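Local coordinates for putative transcriptional regulator (Streptomyces coelicolor A3, PDB 2RA5), which probably binds DNA as a GntR-family transcription regulator, with a UTRA domain expected to sense a small-molecule effector, at residues H134-L139 with G164-T169; T169-L174 with A224-T229. All blocks are in the same frame, centred on the assembly; numbering follows the deposited sequence.

Contact 1. Residues H134-L139 with G164-T169. With SRT (S,R meso-tartaric acid), chain B.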
# COMPACT_ATOMS: atom_id res chain seq x y z
N HIS A 134 -19.12 -5.82 -17.02
CA HIS A 134 -18.20 -6.87 -17.42
C HIS A 134 -17.41 -7.33 -16.22
O HIS A 134 -16.87 -6.51 -15.49
CB HIS A 134 -17.25 -6.34 -18.49
CG HIS A 134 -17.93 -5.99 -19.79
ND1 HIS A 134 -18.17 -6.93 -20.76
CD2 HIS A 134 -18.40 -4.81 -20.25
CE1 HIS A 134 -18.77 -6.33 -21.79
NE2 HIS A 134 -18.92 -5.07 -21.51
N ARG A 135 -17.34 -8.64 -16.00
CA ARG A 135 -16.41 -9.17 -15.00
C ARG A 135 -15.24 -9.97 -15.61
O ARG A 135 -15.43 -11.01 -16.25
CB ARG A 135 -17.13 -10.02 -13.94
CG ARG A 135 -16.18 -10.54 -12.85
CD ARG A 135 -16.89 -11.18 -11.68
NE ARG A 135 -16.66 -12.61 -11.63
CZ ARG A 135 -17.60 -13.54 -11.75
NH1 ARG A 135 -17.29 -14.82 -11.69
NH2 ARG A 135 -18.87 -13.17 -11.92
N ILE A 136 -14.04 -9.46 -15.38
CA ILE A 136 -12.82 -10.15 -15.78
C ILE A 136 -12.05 -10.66 -14.56
O ILE A 136 -11.97 -10.00 -13.52
CB ILE A 136 -11.91 -9.24 -16.63
CG1 ILE A 136 -12.63 -8.84 -17.92
CG2 ILE A 136 -10.63 -9.96 -16.99
CD1 ILE A 136 -11.92 -7.78 -18.70
N GLU A 137 -11.50 -11.86 -14.68
CA GLU A 137 -10.61 -12.38 -13.67
C GLU A 137 -9.29 -12.87 -14.29
O GLU A 137 -9.29 -13.62 -15.26
CB GLU A 137 -11.31 -13.48 -12.87
CG GLU A 137 -12.52 -12.97 -12.12
CD GLU A 137 -13.12 -13.99 -11.19
OE1 GLU A 137 -14.33 -13.87 -10.88
OE2 GLU A 137 -12.41 -14.92 -10.77
N ARG A 138 -8.17 -12.41 -13.75
CA ARG A 138 -6.84 -12.82 -14.22
C ARG A 138 -5.96 -13.33 -13.09
O ARG A 138 -5.99 -12.82 -11.97
CB ARG A 138 -6.07 -11.67 -14.89
CG ARG A 138 -6.67 -11.08 -16.13
CD ARG A 138 -6.94 -9.60 -15.86
NE ARG A 138 -5.92 -8.70 -16.37
CZ ARG A 138 -5.76 -7.45 -15.94
NH1 ARG A 138 -4.80 -6.68 -16.46
NH2 ARG A 138 -6.54 -6.98 -14.98
N LEU A 139 -5.16 -14.35 -13.40
CA LEU A 139 -4.06 -14.74 -12.53
C LEU A 139 -2.76 -14.20 -13.15
O LEU A 139 -2.53 -14.35 -14.35
CB LEU A 139 -4.02 -16.26 -12.39
CG LEU A 139 -3.05 -16.90 -11.39
CD1 LEU A 139 -3.44 -16.63 -9.95
CD2 LEU A 139 -2.98 -18.40 -11.64
N GLY A 164 -7.37 -13.16 -24.36
CA GLY A 164 -6.29 -13.32 -25.31
C GLY A 164 -5.53 -12.01 -25.45
O GLY A 164 -4.34 -11.96 -25.14
N GLN A 165 -6.22 -10.97 -25.90
CA GLN A 165 -5.64 -9.63 -25.85
C GLN A 165 -5.16 -9.38 -24.43
O GLN A 165 -4.13 -8.74 -24.22
CB GLN A 165 -6.68 -8.59 -26.22
CG GLN A 165 -7.21 -8.76 -27.60
CD GLN A 165 -6.94 -7.54 -28.43
OE1 GLN A 165 -7.86 -6.78 -28.74
NE2 GLN A 165 -5.68 -7.32 -28.77
N LEU A 166 -5.91 -9.92 -23.48
CA LEU A 166 -5.65 -9.72 -22.06
C LEU A 166 -4.44 -10.49 -21.56
O LEU A 166 -3.87 -10.16 -20.52
CB LEU A 166 -6.90 -10.12 -21.28
CG LEU A 166 -7.90 -8.97 -21.15
CD1 LEU A 166 -9.31 -9.49 -20.90
CD2 LEU A 166 -7.46 -7.99 -20.06
N GLU A 167 -4.05 -11.53 -22.28
CA GLU A 167 -2.88 -12.30 -21.90
C GLU A 167 -1.63 -11.66 -22.50
O GLU A 167 -0.51 -11.90 -22.05
CB GLU A 167 -3.04 -13.77 -22.31
CG GLU A 167 -4.15 -14.49 -21.53
CD GLU A 167 -4.41 -15.90 -22.04
OE1 GLU A 167 -4.55 -16.83 -21.20
OE2 GLU A 167 -4.48 -16.07 -23.27
N ALA A 168 -1.85 -10.81 -23.51
CA ALA A 168 -0.78 -10.07 -24.16
C ALA A 168 -0.40 -8.80 -23.40
O ALA A 168 0.76 -8.63 -23.02
CB ALA A 168 -1.17 -9.72 -25.60
N THR A 169 -1.37 -7.92 -23.17
CA THR A 169 -1.09 -6.61 -22.58
C THR A 169 -1.94 -6.28 -21.34
O THR A 169 -2.96 -6.91 -21.07
CB THR A 169 -1.25 -5.48 -23.63
OG1 THR A 169 -2.64 -5.24 -23.90
CG2 THR A 169 -0.55 -5.86 -24.93
O1 SRT B . -5.46 -4.08 -13.81
O11 SRT B . -3.74 -4.04 -12.41
C1 SRT B . -4.22 -4.16 -13.58
C2 SRT B . -3.28 -4.44 -14.73
O2 SRT B . -4.01 -4.46 -15.97
C3 SRT B . -2.10 -3.45 -14.78
O3 SRT B . -0.97 -3.97 -15.49
C4 SRT B . -2.49 -2.16 -15.43
O4 SRT B . -2.30 -2.00 -16.67
O41 SRT B . -2.98 -1.31 -14.66

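Contact 2. Residues T169-L174 with A224-T229. With SRT (S,R meso-tartaric acid), chain B.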
# COMPACT_ATOMS: atom_id res chain seq x y z
N THR A 169 -1.37 -7.92 -23.17
CA THR A 169 -1.09 -6.61 -22.58
C THR A 169 -1.94 -6.28 -21.34
O THR A 169 -2.96 -6.91 -21.07
CB THR A 169 -1.25 -5.48 -23.63
OG1 THR A 169 -2.64 -5.24 -23.90
CG2 THR A 169 -0.55 -5.86 -24.93
N GLY A 170 -1.49 -5.27 -20.59
CA GLY A 170 -2.22 -4.79 -19.43
C GLY A 170 -3.58 -4.19 -19.74
O GLY A 170 -3.86 -3.73 -20.85
N LEU A 171 -4.44 -4.18 -18.73
CA LEU A 171 -5.81 -3.71 -18.90
C LEU A 171 -5.87 -2.22 -19.21
O LEU A 171 -6.71 -1.78 -19.99
CB LEU A 171 -6.64 -4.05 -17.66
CG LEU A 171 -8.08 -3.55 -17.59
CD1 LEU A 171 -8.88 -4.08 -18.77
CD2 LEU A 171 -8.74 -3.91 -16.27
N TYR A 172 -4.98 -1.44 -18.60
CA TYR A 172 -4.93 0.01 -18.86
C TYR A 172 -4.55 0.33 -20.30
O TYR A 172 -5.13 1.23 -20.91
CB TYR A 172 -3.95 0.70 -17.91
CG TYR A 172 -4.55 1.07 -16.59
CD1 TYR A 172 -5.69 0.43 -16.10
CD2 TYR A 172 -3.96 2.06 -15.80
CE1 TYR A 172 -6.25 0.78 -14.88
CE2 TYR A 172 -4.50 2.41 -14.59
CZ TYR A 172 -5.64 1.78 -14.13
OH TYR A 172 -6.14 2.15 -12.91
N ARG A 173 -3.56 -0.39 -20.82
CA ARG A 173 -3.09 -0.19 -22.20
C ARG A 173 -4.23 -0.46 -23.16
O ARG A 173 -4.47 0.31 -24.09
CB ARG A 173 -1.89 -1.09 -22.51
CG ARG A 173 -1.43 -1.06 -23.98
CD ARG A 173 -0.21 -1.96 -24.22
NE ARG A 173 -0.07 -2.42 -25.60
CZ ARG A 173 0.99 -2.21 -26.38
NH1 ARG A 173 1.01 -2.68 -27.62
NH2 ARG A 173 2.05 -1.55 -25.92
N LEU A 174 -4.94 -1.56 -22.93
CA LEU A 174 -6.09 -1.91 -23.77
C LEU A 174 -7.14 -0.81 -23.77
O LEU A 174 -7.66 -0.43 -24.81
CB LEU A 174 -6.72 -3.22 -23.32
CG LEU A 174 -6.22 -4.47 -24.04
CD1 LEU A 174 -6.83 -5.73 -23.45
CD2 LEU A 174 -6.54 -4.36 -25.51
N ALA A 224 -16.46 6.61 -13.53
CA ALA A 224 -15.72 5.37 -13.31
C ALA A 224 -15.66 4.60 -14.61
O ALA A 224 -16.60 4.55 -15.38
CB ALA A 224 -16.33 4.53 -12.21
N VAL A 225 -14.51 4.00 -14.85
CA VAL A 225 -14.26 3.38 -16.12
C VAL A 225 -13.86 1.92 -15.81
O VAL A 225 -13.97 1.02 -16.64
CB VAL A 225 -13.22 4.29 -16.90
CG1 VAL A 225 -11.79 3.76 -16.84
CG2 VAL A 225 -13.66 4.57 -18.30
N GLU A 226 -13.47 1.70 -14.56
CA GLU A 226 -12.93 0.43 -14.14
C GLU A 226 -12.92 0.35 -12.61
O GLU A 226 -12.58 1.32 -11.92
CB GLU A 226 -11.51 0.25 -14.71
CG GLU A 226 -10.81 -1.05 -14.32
CD GLU A 226 -10.08 -0.99 -12.97
OE1 GLU A 226 -9.64 0.11 -12.55
OE2 GLU A 226 -9.91 -2.04 -12.33
N PHE A 227 -13.31 -0.80 -12.08
CA PHE A 227 -13.18 -1.10 -10.67
C PHE A 227 -12.46 -2.43 -10.49
O PHE A 227 -12.85 -3.45 -11.06
CB PHE A 227 -14.55 -1.21 -10.03
CG PHE A 227 -14.51 -1.64 -8.58
CD1 PHE A 227 -13.88 -0.85 -7.63
CD2 PHE A 227 -15.11 -2.82 -8.17
CE1 PHE A 227 -13.85 -1.22 -6.28
CE2 PHE A 227 -15.08 -3.21 -6.82
CZ PHE A 227 -14.45 -2.40 -5.88
N GLY A 228 -11.41 -2.43 -9.68
CA GLY A 228 -10.64 -3.63 -9.49
C GLY A 228 -10.57 -4.02 -8.03
O GLY A 228 -10.52 -3.18 -7.13
N THR A 229 -10.59 -5.32 -7.81
CA THR A 229 -10.48 -5.86 -6.47
C THR A 229 -9.45 -6.99 -6.55
O THR A 229 -9.67 -8.01 -7.20
CB THR A 229 -11.89 -6.28 -5.91
OG1 THR A 229 -11.83 -6.44 -4.49
CG2 THR A 229 -12.44 -7.56 -6.59
O1 SRT B . -5.46 -4.08 -13.81
O11 SRT B . -3.74 -4.04 -12.41
C1 SRT B . -4.22 -4.16 -13.58
C2 SRT B . -3.28 -4.44 -14.73
O2 SRT B . -4.01 -4.46 -15.97
C3 SRT B . -2.10 -3.45 -14.78
O3 SRT B . -0.97 -3.97 -15.49
C4 SRT B . -2.49 -2.16 -15.43
O4 SRT B . -2.30 -2.00 -16.67
O41 SRT B . -2.98 -1.31 -14.66

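Contact 1. Residues H134-L139 with G164-T169
In the UTRA domain, Ile-136 and Arg-138 on the sheet strand 132-142 meet Leu-166 of the short helix 165-168 beside the tartaric acid pocket, to which Arg-138 belongs. Leu-166 puts one methyl on each partner. Its CD1 meets Ile-136 CD1 tip to tip at 3.8 Å. Ile-136 CG1 lies anti to the carbonyl carbon (chi1 -62°), which sends CD1 out toward the helix. Leu-166 CD2 sits 4.1 Å from Arg-138 NE, where the two side chains cross at about a right angle. The methyl approaches the guanidinium obliquely. The arginine chain is bent at chi2 (119°) and chi3 (99°), and the guanidinium beyond these bends turns its edge to the meso-tartaric acid. Arg-138 NH2 gives a weak bond of 3.3 Å to carboxylate O1, which lies in the guanidinium plane. Arg-138 NH1 is hydrogen-bonded to the ligand hydroxyl O2, though the modelled 2.4 Å is very short and doubtful as a length. Val-109 and Leu-174 also touch Leu-166, while Leu-150 and Asn-152 of strand 145-154 touch Arg-138. No hydrogen bond joins the two segments. Arg-138 NE is buried against a methyl without a partner in the model, while NH1 and NH2 serve the ligand. Arg-140 lies close to NH1, and two positive groups lining the pocket probably suit an anion.

Contact 2. Residues T169-L174 with A224-T229
Leu-171 and Tyr-172, in the first turn of helix 171-177, meet Glu-226 on strand 224-232 of the UTRA sheet. Between helix and sheet lies the tartrate pocket. Tyr-172 can be followed outward from its backbone. Its CB is 3.4 Å from carboxylate O4 of the tartaric acid. CG is anti to the carbonyl carbon (chi1 -86°), and this places the ring beneath the other oxygen of that carboxylate. O41 stands 3.4 Å above one face, offset toward the rim on the side of CG and CD1. Further out, the ring edge at CE1 is turned toward Glu-226 OE1. At the tip, OH is 4.1 Å from Glu-226 OE1, too far for a direct bond. Thr-217 bridges the pair, since its OG1 is hydrogen-bonded to both. Ring and carboxylate planes stand 67° apart. Leu-171 meets the glutamate nearer its backbone, with CD2 4.0 Å from Glu-226 CG.

The helix also offers its N-terminal amides to the ligand, next to Gly-170 at the N-cap. Leu-171 N binds hydroxyl O2 at 2.8 Å with an N-H...O angle of 156°. Tyr-172 N makes a weaker bond of 3.3 Å to O4. A helix start probably adds some positive potential here, and Arg-215 NH1 supplies another bond to the ligand. Such a pocket is consistent with an effector site for a small anion. Glu-226 itself belongs to a classic beta bulge, in which Val-225 and Glu-226 both face Thr-217. Its OE2 comes 3.1 Å from the backbone N of Gly-228, but the angle is too poor for a hydrogen bond.

Both contacts are buried and close on one antiparallel sheet, with centres about 10 Å apart. All three touching residues of contact 1 are buried, while in contact 2 Tyr-172 is partly exposed. Contact 1 uses strand 132-142 and contact 2 strand 224-232, with strand 145-154 between them. The two short helices are joined by Thr-169 and Gly-170; both contacts include Thr-169. Leu-174 of the second helix packs on Gln-165 of the first. Both contacts touch the tartaric acid, by different chemistry: contact 1 brings a guanidinium, contact 2 backbone amides and a ring face. Across the segments, contact 1 is mainly aliphatic, whereas contact 2 brings a carboxylate near a phenol.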